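Local coordinates for protein yncA (Salmonella typhimurium, PDB 3DR6) that probably transfers an acetyl group from acetyl-CoA to an amine substrate, as a member of the GNAT family of acetyltransferases, at residues G72-F77 against R81-H86; A129-H134 against T159-Q164; T28-N33 against S87-P92; M4-A9 against L104-D109. All blocks are in the same frame, centred on the assembly; numbering follows the deposited sequence.

Contact 1: G72-F77 against R81-H86; sequences GDWRSF and RYTVEH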
loop_
_atom_site.group_PDB
_atom_site.type_symbol
_atom_site.label_atom_id
_atom_site.label_comp_id
_atom_site.label_asym_id
_atom_site.label_seq_id
_atom_site.Cartn_x
_atom_site.Cartn_y
_atom_site.Cartn_z
ATOM N N GLY C 72 1.722 7.299 8.765
ATOM C CA GLY C 72 2.119 5.934 9.071
ATOM C C GLY C 72 2.912 5.325 7.940
ATOM O O GLY C 72 3.131 5.957 6.903
ATOM N N ASP C 73 3.353 4.097 8.139
ATOM C CA ASP C 73 4.079 3.393 7.095
ATOM C C ASP C 73 3.177 3.234 5.886
ATOM O O ASP C 73 1.983 2.949 6.024
ATOM C CB ASP C 73 4.556 2.039 7.586
ATOM C CG ASP C 73 5.528 2.160 8.742
ATOM O OD1 ASP C 73 6.330 3.112 8.767
ATOM O OD2 ASP C 73 5.471 1.295 9.644
ATOM N N TRP C 74 3.738 3.485 4.708
ATOM C CA TRP C 74 2.973 3.423 3.463
ATOM C C TRP C 74 2.632 1.979 3.101
ATOM O O TRP C 74 1.498 1.672 2.698
ATOM C CB TRP C 74 3.770 4.071 2.336
ATOM C CG TRP C 74 3.078 4.030 0.997
ATOM C CD1 TRP C 74 1.775 4.386 0.719
ATOM C CD2 TRP C 74 3.665 3.670 -0.251
ATOM N NE1 TRP C 74 1.517 4.244 -0.621
ATOM C CE2 TRP C 74 2.655 3.802 -1.243
ATOM C CE3 TRP C 74 4.940 3.234 -0.635
ATOM C CZ2 TRP C 74 2.890 3.518 -2.594
ATOM C CZ3 TRP C 74 5.168 2.941 -2.000
ATOM C CH2 TRP C 74 4.147 3.102 -2.951
ATOM N N ARG C 75 3.616 1.104 3.259
ATOM C CA ARG C 75 3.493 -0.329 2.960
ATOM C C ARG C 75 4.169 -1.157 4.070
ATOM O O ARG C 75 4.965 -0.602 4.855
ATOM C CB ARG C 75 4.072 -0.612 1.568
ATOM C CG ARG C 75 3.166 -0.111 0.432
ATOM C CD ARG C 75 3.775 -0.152 -0.991
ATOM N NE ARG C 75 4.186 -1.480 -1.464
ATOM C CZ ARG C 75 3.395 -2.391 -2.029
ATOM N NH1 ARG C 75 2.094 -2.184 -2.189
ATOM N NH2 ARG C 75 3.925 -3.546 -2.432
ATOM N N SER C 76 3.869 -2.457 4.157
ATOM C CA SER C 76 4.341 -3.291 5.276
ATOM C C SER C 76 5.800 -3.742 5.186
ATOM O O SER C 76 6.478 -3.933 6.228
ATOM C CB SER C 76 3.474 -4.548 5.414
ATOM O OG SER C 76 2.117 -4.190 5.461
ATOM N N PHE C 77 6.284 -3.924 3.963
ATOM C CA PHE C 77 7.598 -4.551 3.759
ATOM C C PHE C 77 8.787 -3.668 4.167
ATOM O O PHE C 77 8.690 -2.436 4.102
ATOM C CB PHE C 77 7.735 -5.065 2.330
ATOM C CG PHE C 77 7.027 -6.395 2.093
ATOM C CD1 PHE C 77 6.378 -7.068 3.141
ATOM C CD2 PHE C 77 7.035 -6.985 0.829
ATOM C CE1 PHE C 77 5.740 -8.310 2.928
ATOM C CE2 PHE C 77 6.402 -8.216 0.600
ATOM C CZ PHE C 77 5.760 -8.884 1.650
ATOM N N ARG C 81 10.443 1.212 4.513
ATOM C CA ARG C 81 10.475 1.772 5.878
ATOM C C ARG C 81 10.905 3.247 5.947
ATOM O O ARG C 81 10.864 3.834 7.028
ATOM C CB ARG C 81 11.362 0.923 6.808
ATOM C CG ARG C 81 12.862 0.973 6.458
ATOM C CD ARG C 81 13.711 0.007 7.307
ATOM N NE ARG C 81 15.153 0.129 7.033
ATOM C CZ ARG C 81 15.776 -0.442 6.004
ATOM N NH1 ARG C 81 15.084 -1.166 5.124
ATOM N NH2 ARG C 81 17.092 -0.288 5.854
ATOM N N TYR C 82 11.356 3.826 4.834
ATOM C CA TYR C 82 11.584 5.279 4.791
ATOM C C TYR C 82 10.537 6.046 3.997
ATOM O O TYR C 82 10.683 7.246 3.776
ATOM C CB TYR C 82 13.017 5.593 4.344
ATOM C CG TYR C 82 14.002 4.854 5.207
ATOM C CD1 TYR C 82 14.745 3.814 4.675
ATOM C CD2 TYR C 82 14.157 5.168 6.572
ATOM C CE1 TYR C 82 15.645 3.114 5.439
ATOM C CE2 TYR C 82 15.063 4.447 7.368
ATOM C CZ TYR C 82 15.799 3.416 6.765
ATOM O OH TYR C 82 16.713 2.645 7.446
ATOM N N THR C 83 9.442 5.361 3.633
ATOM C CA THR C 83 8.316 5.968 2.925
ATOM C C THR C 83 7.064 5.932 3.807
ATOM O O THR C 83 6.619 4.849 4.267
ATOM C CB THR C 83 8.045 5.255 1.580
ATOM O OG1 THR C 83 9.233 5.305 0.775
ATOM C CG2 THR C 83 6.885 5.942 0.809
ATOM N N VAL C 84 6.530 7.116 4.080
ATOM C CA VAL C 84 5.340 7.234 4.915
ATOM C C VAL C 84 4.188 7.826 4.107
ATOM O O VAL C 84 4.406 8.527 3.105
ATOM C CB VAL C 84 5.588 8.067 6.209
ATOM C CG1 VAL C 84 6.473 7.267 7.217
ATOM C CG2 VAL C 84 6.168 9.483 5.876
ATOM N N GLU C 85 2.968 7.528 4.538
ATOM C CA GLU C 85 1.780 8.083 3.925
ATOM C C GLU C 85 1.016 8.901 4.966
ATOM O O GLU C 85 0.748 8.413 6.089
ATOM C CB GLU C 85 0.878 6.963 3.380
ATOM C CG GLU C 85 -0.406 7.516 2.823
ATOM C CD GLU C 85 -1.292 6.455 2.220
ATOM O OE1 GLU C 85 -0.857 5.270 2.198
ATOM O OE2 GLU C 85 -2.414 6.829 1.783
ATOM N N HIS C 86 0.634 10.124 4.584
ATOM C CA HIS C 86 0.040 11.077 5.540
ATOM C C HIS C 86 -1.469 10.949 5.570
ATOM O O HIS C 86 -2.063 10.444 4.635
ATOM C CB HIS C 86 0.469 12.546 5.247
ATOM C CG HIS C 86 -0.258 13.208 4.106
ATOM N ND1 HIS C 86 -1.604 13.500 4.145
ATOM C CD2 HIS C 86 0.195 13.688 2.920
ATOM C CE1 HIS C 86 -1.957 14.085 3.011
ATOM N NE2 HIS C 86 -0.874 14.234 2.265
HETATM O O HOH W 1 8.061 4.337 7.001
HETATM O O HOH W 2 -0.651 3.501 4.198
HETATM O O HOH W 3 6.188 2.110 4.478
#

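Contact 2: A129-H134 against T159-Q164; sequences ASIRLH and TFMQLQ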
loop_
_atom_site.group_PDB
_atom_site.type_symbol
_atom_site.label_atom_id
_atom_site.label_comp_id
_atom_site.label_asym_id
_atom_site.label_seq_id
_atom_site.Cartn_x
_atom_site.Cartn_y
_atom_site.Cartn_z
ATOM N N ALA C 129 -8.663 20.317 -5.738
ATOM C CA ALA C 129 -8.202 21.206 -4.657
ATOM C C ALA C 129 -7.051 20.592 -3.869
ATOM O O ALA C 129 -6.082 21.286 -3.537
ATOM C CB ALA C 129 -9.345 21.559 -3.713
ATOM N N SER C 130 -7.177 19.302 -3.540
ATOM C CA SER C 130 -6.114 18.605 -2.815
ATOM C C SER C 130 -4.840 18.483 -3.673
ATOM O O SER C 130 -3.720 18.653 -3.176
ATOM C CB SER C 130 -6.589 17.229 -2.330
ATOM O OG SER C 130 -5.540 16.586 -1.606
ATOM N N ILE C 131 -5.020 18.203 -4.961
ATOM C CA ILE C 131 -3.900 18.141 -5.891
ATOM C C ILE C 131 -3.130 19.473 -5.937
ATOM O O ILE C 131 -1.897 19.493 -5.867
ATOM C CB ILE C 131 -4.391 17.659 -7.277
ATOM C CG1 ILE C 131 -4.862 16.193 -7.127
ATOM C CG2 ILE C 131 -3.291 17.824 -8.347
ATOM C CD1 ILE C 131 -5.565 15.610 -8.355
ATOM N N ARG C 132 -3.874 20.574 -6.016
ATOM C CA ARG C 132 -3.276 21.926 -6.001
ATOM C C ARG C 132 -2.504 22.208 -4.710
ATOM O O ARG C 132 -1.380 22.744 -4.748
ATOM C CB ARG C 132 -4.399 22.960 -6.217
ATOM C CG ARG C 132 -3.990 24.427 -6.290
ATOM C CD ARG C 132 -5.241 25.317 -6.606
ATOM N NE ARG C 132 -6.247 24.586 -7.396
ATOM C CZ ARG C 132 -7.510 24.340 -7.022
ATOM N NH1 ARG C 132 -8.314 23.635 -7.818
ATOM N NH2 ARG C 132 -7.985 24.804 -5.868
ATOM N N LEU C 133 -3.105 21.843 -3.580
ATOM C CA LEU C 133 -2.515 22.056 -2.273
ATOM C C LEU C 133 -1.199 21.288 -2.210
ATOM O O LEU C 133 -0.186 21.797 -1.767
ATOM C CB LEU C 133 -3.474 21.573 -1.181
ATOM C CG LEU C 133 -3.056 21.674 0.296
ATOM C CD1 LEU C 133 -4.274 21.725 1.208
ATOM C CD2 LEU C 133 -2.115 20.539 0.715
ATOM N N HIS C 134 -1.220 20.040 -2.655
ATOM C CA HIS C 134 0.005 19.251 -2.649
ATOM C C HIS C 134 1.098 19.771 -3.593
ATOM O O HIS C 134 2.271 19.790 -3.214
ATOM C CB HIS C 134 -0.342 17.771 -2.919
ATOM C CG HIS C 134 -0.931 17.080 -1.729
ATOM N ND1 HIS C 134 -2.276 17.128 -1.422
ATOM C CD2 HIS C 134 -0.358 16.305 -0.781
ATOM C CE1 HIS C 134 -2.498 16.440 -0.316
ATOM N NE2 HIS C 134 -1.354 15.912 0.079
ATOM N N THR C 159 -5.087 8.814 -6.988
ATOM C CA THR C 159 -3.861 9.485 -7.384
ATOM C C THR C 159 -2.870 9.347 -6.221
ATOM O O THR C 159 -3.235 9.558 -5.060
ATOM C CB THR C 159 -4.154 10.974 -7.711
ATOM O OG1 THR C 159 -4.992 11.024 -8.878
ATOM C CG2 THR C 159 -2.875 11.764 -7.983
ATOM N N PHE C 160 -1.636 8.943 -6.519
ATOM C CA PHE C 160 -0.577 9.135 -5.534
ATOM C C PHE C 160 0.232 10.349 -5.921
ATOM O O PHE C 160 0.571 10.545 -7.098
ATOM C CB PHE C 160 0.387 7.966 -5.396
ATOM C CG PHE C 160 -0.149 6.796 -4.620
ATOM C CD1 PHE C 160 -0.083 5.525 -5.190
ATOM C CD2 PHE C 160 -0.668 6.946 -3.310
ATOM C CE1 PHE C 160 -0.552 4.374 -4.471
ATOM C CE2 PHE C 160 -1.116 5.815 -2.596
ATOM C CZ PHE C 160 -1.059 4.525 -3.191
HETATM N N MSE C 161 0.512 11.166 -4.923
HETATM C CA MSE C 161 1.546 12.199 -5.074
HETATM C C MSE C 161 2.651 11.981 -4.054
HETATM O O MSE C 161 2.442 11.357 -3.001
HETATM C CB MSE C 161 0.953 13.589 -4.949
HETATM C CG MSE C 161 -0.183 13.831 -5.933
HETATM SE SE MSE C 161 -0.923 15.660 -5.786
HETATM C CE MSE C 161 0.551 16.631 -6.562
ATOM N N GLN C 162 3.846 12.441 -4.377
ATOM C CA GLN C 162 4.937 12.223 -3.444
ATOM C C GLN C 162 5.905 13.398 -3.365
ATOM O O GLN C 162 5.995 14.191 -4.278
ATOM C CB GLN C 162 5.699 10.945 -3.759
ATOM C CG GLN C 162 6.511 10.974 -5.076
ATOM C CD GLN C 162 7.146 9.621 -5.358
ATOM O OE1 GLN C 162 6.463 8.680 -5.839
ATOM N NE2 GLN C 162 8.443 9.504 -5.059
ATOM N N LEU C 163 6.617 13.461 -2.248
ATOM C CA LEU C 163 7.621 14.490 -1.996
ATOM C C LEU C 163 8.843 13.808 -1.426
ATOM O O LEU C 163 8.765 13.156 -0.371
ATOM C CB LEU C 163 7.102 15.546 -0.998
ATOM C CG LEU C 163 8.134 16.571 -0.488
ATOM C CD1 LEU C 163 8.598 17.491 -1.651
ATOM C CD2 LEU C 163 7.519 17.402 0.633
ATOM N N GLN C 164 9.966 13.939 -2.119
ATOM C CA GLN C 164 11.242 13.426 -1.592
ATOM C C GLN C 164 11.773 14.439 -0.585
ATOM O O GLN C 164 11.820 15.644 -0.850
ATOM C CB GLN C 164 12.239 13.172 -2.735
ATOM C CG GLN C 164 13.436 12.363 -2.275
ATOM C CD GLN C 164 14.342 11.923 -3.406
ATOM O OE1 GLN C 164 13.887 11.282 -4.360
ATOM N NE2 GLN C 164 15.631 12.232 -3.290
#

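Contact 3: T28-N33 against S87-P92; sequences TAAIWN and SVYVHP. With EDO (1,2-ethanediol), chain I.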
loop_
_atom_site.group_PDB
_atom_site.type_symbol
_atom_site.label_atom_id
_atom_site.label_comp_id
_atom_site.label_asym_id
_atom_site.label_seq_id
_atom_site.Cartn_x
_atom_site.Cartn_y
_atom_site.Cartn_z
ATOM N N THR C 28 -17.380 11.760 3.299
ATOM C CA THR C 28 -16.357 12.168 2.354
ATOM C C THR C 28 -15.757 10.959 1.656
ATOM O O THR C 28 -15.927 9.823 2.098
ATOM C CB THR C 28 -15.208 12.998 3.022
ATOM O OG1 THR C 28 -14.204 12.127 3.562
ATOM C CG2 THR C 28 -15.726 13.954 4.104
ATOM N N ALA C 29 -15.048 11.229 0.560
ATOM C CA ALA C 29 -14.186 10.238 -0.067
ATOM C C ALA C 29 -12.710 10.531 0.253
ATOM O O ALA C 29 -11.805 10.144 -0.488
ATOM C CB ALA C 29 -14.459 10.190 -1.591
ATOM N N ALA C 30 -12.472 11.214 1.372
ATOM C CA ALA C 30 -11.116 11.587 1.781
ATOM C C ALA C 30 -10.413 10.445 2.517
ATOM O O ALA C 30 -9.188 10.444 2.656
ATOM C CB ALA C 30 -11.132 12.871 2.640
ATOM N N ILE C 31 -11.199 9.491 3.013
ATOM C CA ILE C 31 -10.672 8.252 3.569
ATOM C C ILE C 31 -11.508 7.120 3.015
ATOM O O ILE C 31 -12.750 7.216 2.988
ATOM C CB ILE C 31 -10.673 8.218 5.134
ATOM C CG1 ILE C 31 -9.948 6.965 5.634
ATOM C CG2 ILE C 31 -12.101 8.252 5.724
ATOM C CD1 ILE C 31 -9.584 7.028 7.108
ATOM N N TRP C 32 -10.845 6.050 2.562
ATOM C CA TRP C 32 -11.593 4.941 1.961
ATOM C C TRP C 32 -11.823 3.809 2.981
ATOM O O TRP C 32 -11.447 2.661 2.760
ATOM C CB TRP C 32 -10.970 4.454 0.619
ATOM C CG TRP C 32 -10.932 5.554 -0.469
ATOM C CD1 TRP C 32 -11.466 6.828 -0.383
ATOM C CD2 TRP C 32 -10.300 5.478 -1.757
ATOM N NE1 TRP C 32 -11.193 7.541 -1.537
ATOM C CE2 TRP C 32 -10.487 6.730 -2.395
ATOM C CE3 TRP C 32 -9.607 4.459 -2.444
ATOM C CZ2 TRP C 32 -10.003 6.996 -3.685
ATOM C CZ3 TRP C 32 -9.131 4.726 -3.729
ATOM C CH2 TRP C 32 -9.329 5.984 -4.332
ATOM N N ASN C 33 -12.433 4.184 4.107
ATOM C CA ASN C 33 -12.936 3.276 5.121
ATOM C C ASN C 33 -14.413 3.590 5.268
ATOM O O ASN C 33 -14.813 4.728 5.013
ATOM C CB ASN C 33 -12.257 3.533 6.474
ATOM C CG ASN C 33 -11.026 2.663 6.710
ATOM O OD1 ASN C 33 -10.159 3.024 7.524
ATOM N ND2 ASN C 33 -10.950 1.515 6.039
ATOM N N SER C 87 -2.065 11.403 6.660
ATOM C CA SER C 87 -3.492 11.603 6.705
ATOM C C SER C 87 -3.703 12.955 7.378
ATOM O O SER C 87 -3.173 13.209 8.471
ATOM C CB SER C 87 -4.199 10.429 7.410
ATOM O OG SER C 87 -3.866 10.366 8.806
ATOM N N VAL C 88 -4.390 13.843 6.666
ATOM C CA VAL C 88 -4.706 15.179 7.173
ATOM C C VAL C 88 -6.211 15.379 7.014
ATOM O O VAL C 88 -6.738 15.318 5.885
ATOM C CB VAL C 88 -3.938 16.271 6.381
ATOM C CG1 VAL C 88 -4.368 17.650 6.813
ATOM C CG2 VAL C 88 -2.435 16.108 6.553
ATOM N N TYR C 89 -6.906 15.595 8.126
ATOM C CA TYR C 89 -8.358 15.771 8.078
ATOM C C TYR C 89 -8.743 17.038 8.820
ATOM O O TYR C 89 -8.364 17.241 9.973
ATOM C CB TYR C 89 -9.084 14.544 8.661
ATOM C CG TYR C 89 -8.724 13.235 7.969
ATOM C CD1 TYR C 89 -8.981 13.053 6.608
ATOM C CD2 TYR C 89 -8.124 12.192 8.675
ATOM C CE1 TYR C 89 -8.628 11.851 5.948
ATOM C CE2 TYR C 89 -7.786 10.992 8.031
ATOM C CZ TYR C 89 -8.045 10.841 6.672
ATOM O OH TYR C 89 -7.708 9.670 6.018
ATOM N N VAL C 90 -9.487 17.897 8.139
ATOM C CA VAL C 90 -9.980 19.130 8.726
ATOM C C VAL C 90 -11.476 18.972 9.092
ATOM O O VAL C 90 -12.253 18.348 8.364
ATOM C CB VAL C 90 -9.711 20.320 7.765
ATOM C CG1 VAL C 90 -10.325 21.615 8.278
ATOM C CG2 VAL C 90 -8.176 20.480 7.555
ATOM N N HIS C 91 -11.848 19.519 10.246
ATOM C CA HIS C 91 -13.211 19.432 10.742
ATOM C C HIS C 91 -14.102 20.192 9.744
ATOM O O HIS C 91 -13.705 21.262 9.265
ATOM C CB HIS C 91 -13.251 20.083 12.117
ATOM C CG HIS C 91 -14.579 19.976 12.798
ATOM N ND1 HIS C 91 -15.698 20.644 12.353
ATOM C CD2 HIS C 91 -14.960 19.287 13.899
ATOM C CE1 HIS C 91 -16.716 20.373 13.155
ATOM N NE2 HIS C 91 -16.291 19.559 14.107
ATOM N N PRO C 92 -15.314 19.673 9.432
ATOM C CA PRO C 92 -16.083 20.353 8.386
ATOM C C PRO C 92 -16.529 21.785 8.701
ATOM O O PRO C 92 -16.933 22.507 7.785
ATOM C CB PRO C 92 -17.303 19.422 8.173
ATOM C CG PRO C 92 -17.466 18.762 9.482
ATOM C CD PRO C 92 -16.048 18.511 9.971
HETATM C C1 EDO I . -15.731 22.401 3.615
HETATM O O1 EDO I . -14.862 21.479 2.976
HETATM C C2 EDO I . -16.003 21.810 4.981
HETATM O O2 EDO I . -17.414 21.669 5.138
#

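Contact 4: M4-A9 against L104-D109; sequences MTIRFA and LSRLID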
loop_
_atom_site.group_PDB
_atom_site.type_symbol
_atom_site.label_atom_id
_atom_site.label_comp_id
_atom_site.label_asym_id
_atom_site.label_seq_id
_atom_site.Cartn_x
_atom_site.Cartn_y
_atom_site.Cartn_z
HETATM N N MSE C 4 -4.882 30.735 15.573
HETATM C CA MSE C 4 -4.676 29.282 15.245
HETATM C C MSE C 4 -3.281 28.821 15.663
HETATM O O MSE C 4 -2.302 29.559 15.513
HETATM C CB MSE C 4 -4.950 28.988 13.756
HETATM C CG MSE C 4 -3.717 28.743 12.855
HETATM SE SE MSE C 4 -3.097 26.867 12.843
HETATM C CE MSE C 4 -1.211 27.277 12.619
ATOM N N THR C 5 -3.195 27.620 16.225
ATOM C CA THR C 5 -1.899 26.998 16.520
ATOM C C THR C 5 -1.971 25.545 16.087
ATOM O O THR C 5 -3.070 24.999 15.920
ATOM C CB THR C 5 -1.566 27.015 18.023
ATOM O OG1 THR C 5 -2.662 26.440 18.758
ATOM C CG2 THR C 5 -1.304 28.434 18.520
ATOM N N ILE C 6 -0.801 24.935 15.906
ATOM C CA ILE C 6 -0.679 23.499 15.661
ATOM C C ILE C 6 0.241 22.959 16.738
ATOM O O ILE C 6 1.264 23.566 17.052
ATOM C CB ILE C 6 -0.108 23.178 14.250
ATOM C CG1 ILE C 6 -1.131 23.535 13.165
ATOM C CG2 ILE C 6 0.263 21.685 14.151
ATOM C CD1 ILE C 6 -0.548 23.613 11.762
ATOM N N ARG C 7 -0.148 21.850 17.346
ATOM C CA ARG C 7 0.651 21.260 18.407
ATOM C C ARG C 7 0.564 19.754 18.292
ATOM O O ARG C 7 -0.263 19.233 17.539
ATOM C CB ARG C 7 0.127 21.715 19.778
ATOM C CG ARG C 7 -1.336 21.369 20.010
ATOM C CD ARG C 7 -1.672 21.579 21.462
ATOM N NE ARG C 7 -3.101 21.479 21.720
ATOM C CZ ARG C 7 -3.760 20.335 21.871
ATOM N NH1 ARG C 7 -3.130 19.175 21.773
ATOM N NH2 ARG C 7 -5.069 20.354 22.100
ATOM N N PHE C 8 1.420 19.048 19.023
ATOM C CA PHE C 8 1.258 17.611 19.185
ATOM C C PHE C 8 -0.029 17.296 19.932
ATOM O O PHE C 8 -0.395 18.000 20.883
ATOM C CB PHE C 8 2.460 17.007 19.921
ATOM C CG PHE C 8 3.701 16.973 19.091
ATOM C CD1 PHE C 8 3.814 16.075 18.032
ATOM C CD2 PHE C 8 4.747 17.850 19.343
ATOM C CE1 PHE C 8 4.950 16.038 17.249
ATOM C CE2 PHE C 8 5.894 17.822 18.552
ATOM C CZ PHE C 8 5.990 16.920 17.505
ATOM N N ALA C 9 -0.713 16.244 19.486
ATOM C CA ALA C 9 -1.939 15.798 20.140
ATOM C C ALA C 9 -1.636 15.127 21.482
ATOM O O ALA C 9 -0.513 14.612 21.695
ATOM C CB ALA C 9 -2.729 14.848 19.214
ATOM N N LEU C 104 -0.141 19.931 7.020
ATOM C CA LEU C 104 0.721 19.112 6.169
ATOM C C LEU C 104 2.176 19.606 6.206
ATOM O O LEU C 104 3.099 18.797 6.268
ATOM C CB LEU C 104 0.171 19.004 4.737
ATOM C CG LEU C 104 0.984 18.100 3.798
ATOM C CD1 LEU C 104 1.241 16.699 4.390
ATOM C CD2 LEU C 104 0.277 17.993 2.430
ATOM N N SER C 105 2.358 20.929 6.198
ATOM C CA SER C 105 3.703 21.518 6.269
ATOM C C SER C 105 4.411 21.086 7.553
ATOM O O SER C 105 5.543 20.603 7.517
ATOM C CB SER C 105 3.651 23.049 6.163
ATOM O OG SER C 105 4.946 23.586 5.956
ATOM N N ARG C 106 3.722 21.226 8.682
ATOM C CA ARG C 106 4.269 20.798 9.974
ATOM C C ARG C 106 4.596 19.287 9.974
ATOM O O ARG C 106 5.672 18.866 10.445
ATOM C CB ARG C 106 3.320 21.155 11.111
ATOM C CG ARG C 106 3.757 20.641 12.498
ATOM C CD ARG C 106 5.119 21.207 12.970
ATOM N NE ARG C 106 5.559 20.526 14.194
ATOM C CZ ARG C 106 5.117 20.815 15.425
ATOM N NH1 ARG C 106 4.223 21.784 15.630
ATOM N NH2 ARG C 106 5.570 20.130 16.466
ATOM N N LEU C 107 3.687 18.488 9.410
ATOM C CA LEU C 107 3.871 17.035 9.292
ATOM C C LEU C 107 5.168 16.661 8.564
ATOM O O LEU C 107 5.911 15.771 8.992
ATOM C CB LEU C 107 2.669 16.417 8.567
ATOM C CG LEU C 107 2.429 14.938 8.808
ATOM C CD1 LEU C 107 2.093 14.680 10.314
ATOM C CD2 LEU C 107 1.336 14.427 7.861
ATOM N N ILE C 108 5.433 17.366 7.474
ATOM C CA ILE C 108 6.631 17.144 6.658
ATOM C C ILE C 108 7.905 17.347 7.487
ATOM O O ILE C 108 8.851 16.581 7.369
ATOM C CB ILE C 108 6.642 18.078 5.432
ATOM C CG1 ILE C 108 5.605 17.624 4.406
ATOM C CG2 ILE C 108 8.032 18.148 4.791
ATOM C CD1 ILE C 108 5.157 18.734 3.437
ATOM N N ASP C 109 7.896 18.374 8.331
ATOM C CA ASP C 109 8.998 18.662 9.235
ATOM C C ASP C 109 9.228 17.496 10.176
ATOM O O ASP C 109 10.372 17.106 10.410
ATOM C CB ASP C 109 8.674 19.897 10.078
ATOM C CG ASP C 109 8.672 21.177 9.274
ATOM O OD1 ASP C 109 9.309 21.228 8.208
ATOM O OD2 ASP C 109 8.022 22.145 9.733
#

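Contact 1: G72-F77 against R81-H86
The indole of Trp74 presents its edge to the carboxylate of Glu85: OE1 lies close to the ring plane, 3.1 Å from CD1 of Trp74, with the two planes 66° apart. Over one face of the indole sits CD of Arg75, displaced toward the rim, while CG2 of Thr83 approaches at a slant, 3.6 Å from CE3 of Trp74. Trp74 and Thr83 run alongside each other in the same direction. Trp74 swings CG away from its backbone N (chi1 179°), and Glu85 extends fully beyond CG, which brings its carboxylate level with the pyrrole part of the ring. A water lies between Glu85 OE1 and Trp74 O, within hydrogen-bonding distance of both, and Glu85 OE2 forms a salt bridge with Arg75 of the second subunit. The backbones pair as a beta hairpin. Gly72 and Glu85 form an antiparallel hydrogen-bonded pair (Glu85 N to Gly72 O 2.8 Å, Gly72 N to Glu85 O 3.1 Å), and Trp74 N continues the ladder to Thr83 O at 3.2 Å. On its other side, strand 83-90 bonds to strand 118-124, whose Val120 touches both Trp74 and Thr83; from strand 154-164, Phe160 meets Trp74 edge-to-face.

Contact 2: A129-H134 against T159-Q164
Met161, present as selenomethionine, reaches from strand 154-164 into the flank of helix 128-135, a helix-on-sheet packing within the GNAT fold. Apolar contact through the selenium carries the join. Met161 is extended as far as SE (chi2 -179°) and then bends at chi3, so that CE turns toward the carbonyl O of Ile131 and CB of His134. SE of Met161 lies 3.6 Å from CB of His134 and 4.1 Å from CG2 of Ile131, wedged between residues almost one helical turn apart; the side chains of Ile131 and Met161 cross at about a right angle. CE of Met161 comes within 3.8 Å of Ile131 O. A looser selenium-aromatic approach accompanies this, SE of Met161 being 5.1 Å from the centroid of the His134 ring and oblique to it. Val141 and Ile123 from the two strands beside 154-164 also touch Met161. Hydrogen bonding fixes the imidazole instead: its NE2 bonds to NE2 of His86 on strand 83-90. The other ring nitrogen, ND1 of His134, donates to Ser130 O at 2.7 Å, in the plane of its own ring; this oxygen also takes the helical bond from His134 N, the two donors arriving from opposite faces of the carbonyl plane.

Contact 3: T28-N33 against S87-P92
Tyr89 and Ile31 meet at about a right angle, the tyrosine driving its hydroxyl end into the side of the isoleucine. The OH of Tyr89 lies 3.4 Å from both CB and CD1 of Ile31, set alongside the extended CB-CG1-CD1 arm, whose CG1 stands opposite the backbone N (chi1 -173°). Ala30 addresses the ring differently: its carbonyl O lies in the ring plane at the edge, 3.6 Å from CE1 of Tyr89, and its CB is 4.3 Å from the same carbon. Strand 83-90, which carries Tyr89, is a central strand of the GNAT sheet, and the ring spans from it to the loop between helices 14-27 and 39-52; Ile20 of helix 14-27 also touches the ring. Thr28 shapes the start of that loop as an ST turn, OG1 accepting from Ala30 N at 2.9 Å. Further on, Trp32 NE1 donates to Ala29 O at 2.9 Å, above the carbonyl plane, and Lys151 NZ bonds to the carbonyl oxygens of Thr28 and Ile31.

Contact 4: M4-A9 against L104-D109
Arg106 reaches across from the helix to the strand, its aliphatic part beside Ile6 and its guanidinium standing upright on the ring of Phe8. CG of Arg106 points away from the backbone N (chi1 175°), toward the strand, and a bend at chi2 (61°) carries CD aside before the chain runs on through an extended chi3 to Phe8. That first torsion sets CG of Arg106 4.0 Å from CG2 of Ile6, as the two side chains slide past each other in opposite directions. Ile6 supports this by turning CG2, not CG1, away from its backbone N, while Leu103 and Lys102 of the same helix also touch it. At the far end, the guanidinium stands almost perpendicular to the Phe8 ring, the planes 86° apart, and directs NH2 of Arg106 at the ring, 3.1 Å from CE2 and 3.4 Å from CZ of Phe8. CZ of Arg106 is 4.8 Å from the ring centroid, an off-centre cation-pi contact. Glu110, one turn further along the helix, forms a salt bridge with Arg106 NE and so would steady the group while offsetting part of its charge. Leu57 of strand 56-61 touches both Phe8 and Arg106. Strand 5-8 is the outermost strand on its side of the sheet, and its packing against helix 99-113 is the layered alpha-on-beta architecture of the GNAT fold.

Overall arrangement
Contact 2 and contact 3 are largely buried, contact 1 is partly so, and contact 4 lies at the surface. Contacts 1 and 3 divide strand 83-90 between them, on opposite sides of the chain's centre: 72-77 with 81-86 relies on backbone pairing, 28-33 with 87-92 on a single aromatic side chain. Helix packing in contacts 2 and 4 differs with depth, selenium against aliphatic carbon in the interior and a cation over an aromatic ring at the sheet's margin. His86 and His134 join contacts 1 and 2, and Leu104 of contact 4 packs against both histidines. The second subunit touches contacts 1, 2 and 3 but leaves contact 4 alone.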